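Local coordinates for protein guanylate kinase (Stenotrophomonas maltophilia, PDB 6WCT) that catalyses the ATP-dependent phosphorylation of GMP to GDP, giving ADP, and so probably serves to recycle GMP and, indirectly, cGMP, at residues A[24-28]-A[199-203]; A[52-58]-A[96-101]; A[20-24]-A[109-113]. All blocks are in the same frame, centred on the assembly; numbering follows the deposited sequence.

Contact 1 (A[24-28]-A[199-203]); sequences LYIVA and FTASR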
loop_
_atom_site.group_PDB
_atom_site.type_symbol
_atom_site.label_atom_id
_atom_site.label_comp_id
_atom_site.label_asym_id
_atom_site.label_seq_id
_atom_site.Cartn_x
_atom_site.Cartn_y
_atom_site.Cartn_z
ATOM N N LEU A 24 4.116 12.052 -5.225
ATOM C CA LEU A 24 5.469 11.750 -5.659
ATOM C C LEU A 24 5.807 10.315 -5.290
ATOM O O LEU A 24 5.627 9.904 -4.139
ATOM C CB LEU A 24 6.462 12.721 -5.024
ATOM C CG LEU A 24 7.894 12.726 -5.552
ATOM C CD1 LEU A 24 7.903 12.899 -7.087
ATOM C CD2 LEU A 24 8.671 13.859 -4.889
ATOM N N TYR A 25 6.240 9.551 -6.277
ATOM C CA TYR A 25 6.600 8.145 -6.136
ATOM C C TYR A 25 8.083 7.976 -6.401
ATOM O O TYR A 25 8.634 8.637 -7.285
ATOM C CB TYR A 25 5.807 7.276 -7.118
ATOM C CG TYR A 25 4.321 7.327 -6.887
ATOM C CD1 TYR A 25 3.716 6.485 -5.963
ATOM C CD2 TYR A 25 3.529 8.259 -7.540
ATOM C CE1 TYR A 25 2.356 6.527 -5.742
ATOM C CE2 TYR A 25 2.165 8.316 -7.313
ATOM C CZ TYR A 25 1.586 7.444 -6.414
ATOM O OH TYR A 25 0.231 7.497 -6.166
ATOM N N ILE A 26 8.738 7.122 -5.611
ATOM C CA ILE A 26 10.120 6.739 -5.869
ATOM C C ILE A 26 10.173 5.229 -6.003
ATOM O O ILE A 26 9.671 4.512 -5.131
ATOM C CB ILE A 26 11.085 7.200 -4.760
ATOM C CG1 ILE A 26 11.050 8.713 -4.601
ATOM C CG2 ILE A 26 12.513 6.760 -5.088
ATOM C CD1 ILE A 26 12.037 9.221 -3.564
ATOM N N VAL A 27 10.778 4.749 -7.086
ATOM C CA VAL A 27 11.058 3.326 -7.261
ATOM C C VAL A 27 12.571 3.199 -7.425
ATOM O O VAL A 27 13.144 3.721 -8.392
ATOM C CB VAL A 27 10.330 2.709 -8.467
ATOM C CG1 VAL A 27 10.695 1.238 -8.577
ATOM C CG2 VAL A 27 8.837 2.903 -8.373
ATOM N N ALA A 28 13.213 2.513 -6.481
ATOM C CA ALA A 28 14.651 2.332 -6.505
ATOM C C ALA A 28 14.988 0.861 -6.670
ATOM O O ALA A 28 14.245 -0.022 -6.236
ATOM C CB ALA A 28 15.289 2.827 -5.232
ATOM N N PHE A 199 0.617 1.554 -6.160
ATOM C CA PHE A 199 0.164 2.862 -6.641
ATOM C C PHE A 199 -1.330 3.057 -6.400
ATOM O O PHE A 199 -1.760 4.130 -5.948
ATOM C CB PHE A 199 0.513 3.041 -8.112
ATOM C CG PHE A 199 1.991 3.151 -8.372
ATOM C CD1 PHE A 199 2.885 3.332 -7.323
ATOM C CD2 PHE A 199 2.484 3.076 -9.651
ATOM C CE1 PHE A 199 4.256 3.435 -7.564
ATOM C CE2 PHE A 199 3.849 3.187 -9.900
ATOM C CZ PHE A 199 4.732 3.359 -8.862
ATOM N N THR A 200 -2.132 2.030 -6.678
ATOM C CA THR A 200 -3.562 2.114 -6.421
ATOM C C THR A 200 -3.841 2.371 -4.943
ATOM O O THR A 200 -4.639 3.250 -4.592
ATOM C CB THR A 200 -4.242 0.825 -6.879
ATOM O OG1 THR A 200 -4.103 0.686 -8.306
ATOM C CG2 THR A 200 -5.720 0.800 -6.459
ATOM N N ALA A 201 -3.193 1.610 -4.057
ATOM C CA ALA A 201 -3.453 1.766 -2.631
ATOM C C ALA A 201 -3.106 3.163 -2.146
ATOM O O ALA A 201 -3.779 3.696 -1.256
ATOM C CB ALA A 201 -2.663 0.737 -1.829
ATOM N N SER A 202 -2.062 3.766 -2.701
ATOM C CA SER A 202 -1.666 5.078 -2.214
ATOM C C SER A 202 -2.758 6.116 -2.469
ATOM O O SER A 202 -2.928 7.031 -1.664
ATOM C CB SER A 202 -0.338 5.499 -2.844
ATOM O OG SER A 202 -0.529 6.001 -4.155
ATOM N N ARG A 203 -3.530 5.979 -3.558
ATOM C CA ARG A 203 -4.621 6.922 -3.800
ATOM C C ARG A 203 -5.813 6.705 -2.879
ATOM O O ARG A 203 -6.701 7.565 -2.833
ATOM C CB ARG A 203 -5.116 6.827 -5.237
ATOM C CG ARG A 203 -4.033 7.010 -6.236
ATOM C CD ARG A 203 -4.567 7.123 -7.625
ATOM N NE ARG A 203 -3.429 7.090 -8.514
ATOM C CZ ARG A 203 -3.035 6.000 -9.156
ATOM N NH1 ARG A 203 -3.718 4.864 -9.025
ATOM N NH2 ARG A 203 -1.970 6.064 -9.936
#
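Tyr25 and Phe199 meet where helix 188-203 packs on the parallel sheet of the P-loop NTPase core, against its central strand 24-28. The strand and helix segments run nearly antiparallel, their axes 11.1 Å apart. Two aromatic side chains fill that gap, one from each side: Tyr25 reaches out from the strand, and the Phe199 ring comes back from the helix toward the sheet. The rings lie obliquely, with planes at 55° and centroids 4.6 Å apart. Tyr25 CD1 sits against the CD1-CE1 side of the phenylalanine, 3.5 Å from Phe199 CE1. Two residues further along the strand, Val27 puts CG2 at the far edge of that ring, 4.2 Å from Phe199 CZ. Ile49 of the outer strand 49-51, beyond strand 114-117, touches both rings, and on its other side the helix packs against the second subunit through Thr200 and Ala201. The phenol hydroxyl, carried deep into this buried layer, is satisfied by the helix itself: Tyr25 OH donates to Ser202 OG at 2.6 Å, in the plane of the tyrosine ring, while Ser202 OG in turn donates to Phe199 O, three residues back, at 2.9 Å.

Contact 2 (A[52-58]-A[96-101]); sequences SISFTSR and DWKGTA. With 5GP (guanosine-5'-monophosphate), chain E.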
loop_
_atom_site.group_PDB
_atom_site.type_symbol
_atom_site.label_atom_id
_atom_site.label_comp_id
_atom_site.label_asym_id
_atom_site.label_seq_id
_atom_site.Cartn_x
_atom_site.Cartn_y
_atom_site.Cartn_z
ATOM N N SER A 52 9.984 10.712 -14.969
ATOM C CA SER A 52 10.988 11.760 -15.103
ATOM C C SER A 52 12.263 11.204 -15.736
ATOM O O SER A 52 12.716 10.118 -15.386
ATOM C CB SER A 52 11.311 12.375 -13.742
ATOM O OG SER A 52 12.446 13.198 -13.834
ATOM N N ILE A 53 12.852 11.959 -16.651
ATOM C CA ILE A 53 14.130 11.607 -17.264
ATOM C C ILE A 53 15.244 12.332 -16.511
ATOM O O ILE A 53 15.283 13.569 -16.481
ATOM C CB ILE A 53 14.157 11.960 -18.755
ATOM C CG1 ILE A 53 12.960 11.337 -19.478
ATOM C CG2 ILE A 53 15.496 11.511 -19.376
ATOM C CD1 ILE A 53 12.929 9.845 -19.394
ATOM N N SER A 54 16.140 11.568 -15.896
ATOM C CA SER A 54 17.232 12.132 -15.120
ATOM C C SER A 54 18.335 12.682 -16.022
ATOM O O SER A 54 18.452 12.331 -17.198
ATOM C CB SER A 54 17.834 11.066 -14.194
ATOM O OG SER A 54 16.892 10.634 -13.234
ATOM N N PHE A 55 19.122 13.590 -15.453
ATOM C CA PHE A 55 20.397 14.037 -15.996
ATOM C C PHE A 55 21.515 13.183 -15.404
ATOM O O PHE A 55 21.411 12.703 -14.277
ATOM C CB PHE A 55 20.639 15.518 -15.662
ATOM C CG PHE A 55 19.856 16.465 -16.524
ATOM C CD1 PHE A 55 18.510 16.696 -16.281
ATOM C CD2 PHE A 55 20.458 17.106 -17.587
ATOM C CE1 PHE A 55 17.784 17.532 -17.083
ATOM C CE2 PHE A 55 19.739 17.958 -18.395
ATOM C CZ PHE A 55 18.394 18.157 -18.147
ATOM N N THR A 56 22.577 12.967 -16.182
ATOM C CA THR A 56 23.745 12.273 -15.661
ATOM C C THR A 56 24.960 12.728 -16.439
ATOM O O THR A 56 24.869 13.019 -17.635
ATOM C CB THR A 56 23.622 10.746 -15.766
ATOM O OG1 THR A 56 24.725 10.129 -15.108
ATOM C CG2 THR A 56 23.660 10.310 -17.226
ATOM N N SER A 57 26.101 12.797 -15.753
ATOM C CA SER A 57 27.359 13.068 -16.426
ATOM C C SER A 57 28.142 11.799 -16.714
ATOM O O SER A 57 29.246 11.884 -17.256
ATOM C CB SER A 57 28.214 14.046 -15.609
ATOM O OG SER A 57 28.625 13.464 -14.376
ATOM N N ARG A 58 27.616 10.634 -16.344
ATOM C CA ARG A 58 28.301 9.396 -16.679
ATOM C C ARG A 58 28.254 9.162 -18.188
ATOM O O ARG A 58 27.398 9.692 -18.904
ATOM C CB ARG A 58 27.703 8.208 -15.919
ATOM C CG ARG A 58 26.412 7.609 -16.480
ATOM C CD ARG A 58 26.451 6.107 -16.212
ATOM N NE ARG A 58 25.168 5.411 -16.251
ATOM C CZ ARG A 58 24.559 5.045 -17.372
ATOM N NH1 ARG A 58 25.095 5.352 -18.549
ATOM N NH2 ARG A 58 23.414 4.381 -17.322
ATOM N N ASP A 96 29.808 9.277 -10.627
ATOM C CA ASP A 96 29.319 10.244 -11.602
ATOM C C ASP A 96 28.107 10.948 -11.015
ATOM O O ASP A 96 27.492 10.472 -10.062
ATOM C CB ASP A 96 28.942 9.581 -12.932
ATOM C CG ASP A 96 30.151 9.138 -13.740
ATOM O OD1 ASP A 96 30.861 10.006 -14.312
ATOM O OD2 ASP A 96 30.386 7.906 -13.797
ATOM N N TRP A 97 27.767 12.086 -11.605
ATOM C CA TRP A 97 26.597 12.848 -11.190
ATOM C C TRP A 97 25.303 12.246 -11.737
ATOM O O TRP A 97 25.233 11.823 -12.892
ATOM C CB TRP A 97 26.713 14.286 -11.677
ATOM C CG TRP A 97 27.761 15.088 -10.986
ATOM C CD1 TRP A 97 28.873 15.649 -11.555
ATOM C CD2 TRP A 97 27.807 15.428 -9.599
ATOM N NE1 TRP A 97 29.603 16.313 -10.606
ATOM C CE2 TRP A 97 28.971 16.195 -9.395
ATOM C CE3 TRP A 97 26.977 15.155 -8.506
ATOM C CZ2 TRP A 97 29.329 16.691 -8.142
ATOM C CZ3 TRP A 97 27.331 15.650 -7.264
ATOM C CH2 TRP A 97 28.498 16.410 -7.092
ATOM N N LYS A 98 24.269 12.243 -10.903
ATOM C CA LYS A 98 22.908 11.920 -11.299
ATOM C C LYS A 98 21.982 12.957 -10.678
ATOM O O LYS A 98 22.251 13.471 -9.591
ATOM C CB LYS A 98 22.501 10.510 -10.847
ATOM C CG LYS A 98 23.268 9.381 -11.520
ATOM C CD LYS A 98 22.486 8.788 -12.671
ATOM C CE LYS A 98 23.372 7.893 -13.522
ATOM N NZ LYS A 98 23.542 6.547 -12.926
ATOM N N GLY A 99 20.907 13.285 -11.386
ATOM C CA GLY A 99 20.029 14.329 -10.908
ATOM C C GLY A 99 18.665 14.430 -11.562
ATOM O O GLY A 99 18.493 14.197 -12.767
ATOM N N THR A 100 17.685 14.810 -10.750
ATOM C CA THR A 100 16.338 15.116 -11.205
ATOM C C THR A 100 16.239 16.626 -11.340
ATOM O O THR A 100 16.400 17.347 -10.349
ATOM C CB THR A 100 15.292 14.628 -10.202
ATOM O OG1 THR A 100 15.406 13.216 -10.013
ATOM C CG2 THR A 100 13.905 14.968 -10.691
ATOM N N ALA A 101 15.981 17.105 -12.556
ATOM C CA ALA A 101 15.856 18.538 -12.760
ATOM C C ALA A 101 14.610 19.052 -12.064
ATOM O O ALA A 101 13.559 18.400 -12.071
ATOM C CB ALA A 101 15.792 18.894 -14.249
HETATM P P 5GP E . 22.776 3.570 -13.830
HETATM O O1P 5GP E . 21.814 3.956 -14.926
HETATM O O2P 5GP E . 23.252 2.119 -13.865
HETATM O O3P 5GP E . 23.973 4.478 -13.696
HETATM O "O5'" 5GP E . 22.029 3.778 -12.459
HETATM C "C5'" 5GP E . 22.757 3.884 -11.253
HETATM C "C4'" 5GP E . 21.849 4.312 -10.141
HETATM O "O4'" 5GP E . 21.589 5.735 -10.265
HETATM C "C3'" 5GP E . 20.469 3.627 -10.150
HETATM O "O3'" 5GP E . 20.095 3.262 -8.828
HETATM C "C2'" 5GP E . 19.536 4.737 -10.610
HETATM O "O2'" 5GP E . 18.206 4.620 -10.154
HETATM C "C1'" 5GP E . 20.227 5.953 -10.025
HETATM N N9 5GP E . 19.817 7.209 -10.632
HETATM C C8 5GP E . 19.277 7.370 -11.881
HETATM N N7 5GP E . 18.813 8.573 -12.090
HETATM C C5 5GP E . 19.078 9.250 -10.911
HETATM C C6 5GP E . 18.764 10.564 -10.517
HETATM O O6 5GP E . 18.166 11.403 -11.187
HETATM N N1 5GP E . 19.167 10.834 -9.221
HETATM C C2 5GP E . 19.797 9.941 -8.391
HETATM N N2 5GP E . 20.094 10.358 -7.153
HETATM N N3 5GP E . 20.100 8.699 -8.755
HETATM C C4 5GP E . 19.710 8.421 -10.010
HETATM O O HOH W 1 14.525 11.926 -12.163
HETATM O O HOH W 2 14.932 15.241 -14.673
#
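The GMP pocket is built on this pairing: Ser54, Arg58, Lys98, Gly99 and Thr100 all line the nucleotide, which lies along the sheet face that carries Thr56 and Lys98. At the base, Ser54 OG donates to guanine O6 at 2.5 Å. A water joins Ser54 OG to Ser52 OG and Thr100 OG1, and Thr100 OG1 is also bonded to Glu89, itself a GMP ligand. At the phosphate, the edge of the Arg58 guanidinium faces the phosphorus: NH2 reaches O1P at 2.9 Å (N-H...O 165°), while NE points to O3P, whose place is less sure. Glu64 makes a salt bridge to the same NH2, which should help fix the rotation of the group. The aliphatic part of Lys98 lies over one face of the guanine, Lys98 CB 3.6 Å from C4 of GMP; its amine ends near the phosphate, but its exact place is doubtful. Tyr70 and Arg61 complete this end of the site.

The scaffold is the antiparallel ladder of strands 55-56 and 96-101 in the mixed sheet of the GMP-binding region. Phe55 and Gly99 form a hydrogen-bonded pair, Phe55 N giving to Gly99 O at 2.8 Å; Thr56 and Lys98 are the non-hydrogen-bonded pair that follows. Trp97 O is gripped twice, by Ser57 N and by Thr56 OG1, the latter at 2.8 Å and nearly along the C=O axis. Thr56 OG1 stands anti to its own nitrogen (chi1 -174°), from where it also accepts from Arg58 N at 3.2 Å, an ST turn that sets the backbone of the phosphate-binding arginine. Ser57 OG takes the N-H of Trp97 in return. On the face away from GMP, Phe55 CE1 meets Ala101 CB at 3.7 Å.

Contact 3 (A[20-24]-A[109-113]); sequences ARGTL and LAAGQ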
loop_
_atom_site.group_PDB
_atom_site.type_symbol
_atom_site.label_atom_id
_atom_site.label_comp_id
_atom_site.label_asym_id
_atom_site.label_seq_id
_atom_site.Cartn_x
_atom_site.Cartn_y
_atom_site.Cartn_z
ATOM N N ALA A 20 -5.406 20.253 -6.149
ATOM C CA ALA A 20 -4.813 19.240 -5.273
ATOM C C ALA A 20 -3.464 18.768 -5.822
ATOM O O ALA A 20 -3.350 18.437 -7.000
ATOM C CB ALA A 20 -5.757 18.066 -5.098
ATOM N N ARG A 21 -2.439 18.779 -4.972
ATOM C CA ARG A 21 -1.096 18.434 -5.417
ATOM C C ARG A 21 -0.970 16.962 -5.811
ATOM O O ARG A 21 -1.627 16.079 -5.256
ATOM C CB ARG A 21 -0.085 18.802 -4.334
ATOM C CG ARG A 21 0.384 20.264 -4.389
ATOM C CD ARG A 21 1.491 20.528 -3.368
ATOM N NE ARG A 21 2.656 19.661 -3.551
ATOM C CZ ARG A 21 3.819 20.020 -4.091
ATOM N NH1 ARG A 21 4.015 21.254 -4.527
ATOM N NH2 ARG A 21 4.795 19.117 -4.184
ATOM N N GLY A 22 -0.101 16.713 -6.791
ATOM C CA GLY A 22 0.207 15.359 -7.200
ATOM C C GLY A 22 1.022 14.604 -6.173
ATOM O O GLY A 22 1.695 15.185 -5.322
ATOM N N THR A 23 0.936 13.274 -6.240
ATOM C CA THR A 23 1.739 12.415 -5.381
ATOM C C THR A 23 3.070 12.068 -6.040
ATOM O O THR A 23 3.146 11.813 -7.248
ATOM C CB THR A 23 0.979 11.136 -5.025
ATOM O OG1 THR A 23 -0.301 11.485 -4.499
ATOM C CG2 THR A 23 1.747 10.312 -3.997
ATOM N N LEU A 24 4.116 12.052 -5.225
ATOM C CA LEU A 24 5.469 11.750 -5.659
ATOM C C LEU A 24 5.807 10.315 -5.290
ATOM O O LEU A 24 5.627 9.904 -4.139
ATOM C CB LEU A 24 6.462 12.721 -5.024
ATOM C CG LEU A 24 7.894 12.726 -5.552
ATOM C CD1 LEU A 24 7.903 12.899 -7.087
ATOM C CD2 LEU A 24 8.671 13.859 -4.889
ATOM N N LEU A 109 4.069 18.399 -9.919
ATOM C CA LEU A 109 3.410 18.170 -8.634
ATOM C C LEU A 109 2.530 19.345 -8.250
ATOM O O LEU A 109 1.425 19.159 -7.728
ATOM C CB LEU A 109 4.431 17.914 -7.534
ATOM C CG LEU A 109 5.258 16.645 -7.577
ATOM C CD1 LEU A 109 6.125 16.626 -6.332
ATOM C CD2 LEU A 109 4.340 15.429 -7.624
ATOM N N ALA A 110 3.016 20.564 -8.474
ATOM C CA ALA A 110 2.216 21.734 -8.151
ATOM C C ALA A 110 0.970 21.803 -9.021
ATOM O O ALA A 110 -0.066 22.300 -8.573
ATOM C CB ALA A 110 3.057 23.001 -8.311
ATOM N N ALA A 111 1.029 21.260 -10.234
ATOM C CA ALA A 111 -0.113 21.257 -11.137
ATOM C C ALA A 111 -1.004 20.036 -10.955
ATOM O O ALA A 111 -1.894 19.805 -11.779
ATOM C CB ALA A 111 0.361 21.345 -12.592
ATOM N N GLY A 112 -0.778 19.242 -9.913
ATOM C CA GLY A 112 -1.613 18.083 -9.672
ATOM C C GLY A 112 -1.217 16.849 -10.443
ATOM O O GLY A 112 -1.980 15.875 -10.465
ATOM N N GLN A 113 -0.038 16.849 -11.049
ATOM C CA GLN A 113 0.444 15.712 -11.811
ATOM C C GLN A 113 1.275 14.808 -10.907
ATOM O O GLN A 113 2.202 15.284 -10.241
ATOM C CB GLN A 113 1.276 16.201 -13.001
ATOM C CG GLN A 113 2.048 15.117 -13.730
ATOM C CD GLN A 113 1.163 14.213 -14.564
ATOM O OE1 GLN A 113 0.433 14.670 -15.452
ATOM N NE2 GLN A 113 1.201 12.918 -14.262
#
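This is a partly buried packing contact at the edge of the core, where the chain leading into strand 24-28 passes over the C-terminal end of helix 106-110. Leu109 has the largest share of it. Leu109 O takes the N-H of Gly22 N at 3.0 Å, a nearly straight bond (166°) that uses a lone pair in the carbonyl plane. The leucine side chain splits its two methyls between different partners. Leu109 CD2 rests against the backbone of Gly22, 3.5 Å from Gly22 O. Leu109 CD1 meets Leu24 CD2 at 4.0 Å, the two leucines crossing at about a right angle. Val115 of strand 114-117 touches both leucines.

The helix ends in a Schellman motif with Gly112, at positive phi, as the C-prime residue. Gly112 N returns to Leu109 O at 3.1 Å, so that one carbonyl accepts both the capping bond and the bond from Gly22. The backbones are close here, with Gly22 CA and Gly112 CA only 4.1 Å apart. Gly112 CA also lies 3.2 Å from Ala20 O, and Gly22 CA lies 3.6 Å from Gln113 O.

Arg21 folds back at chi3 (58°) and lays one face of its guanidinium over Leu109 CB and Ala110 N, with Arg21 NH2 coming to 3.5 Å from Leu109 CD1. The group lies at the surface, and its touch on the leucine is van der Waals packing. Beyond it the chain turns into the sheet, where Thr23 N is held by the carboxylate of Asp114.

Contacts 1 and 3 start from the same piece of chain and share Leu24, their centres 13 Å apart. Contact 3 joins the run-in to strand 24-28 to the end of helix 106-110, and contact 1 packs that strand, next to 114-117 in the parallel sheet, against helix 188-203, late in the chain. Contact 2 is nested in sequence inside the loops closed by both, yet stands apart in space, with centres 21 and 22 Å from theirs, in the mixed sheet that lines one side of the GMP site. Strand 96-101 runs on to helix 106-110, linking contact 2 to contact 3. Past strand 24-28 comes the P-loop, so the chain held by contacts 1 and 3 leads to the nucleotide site.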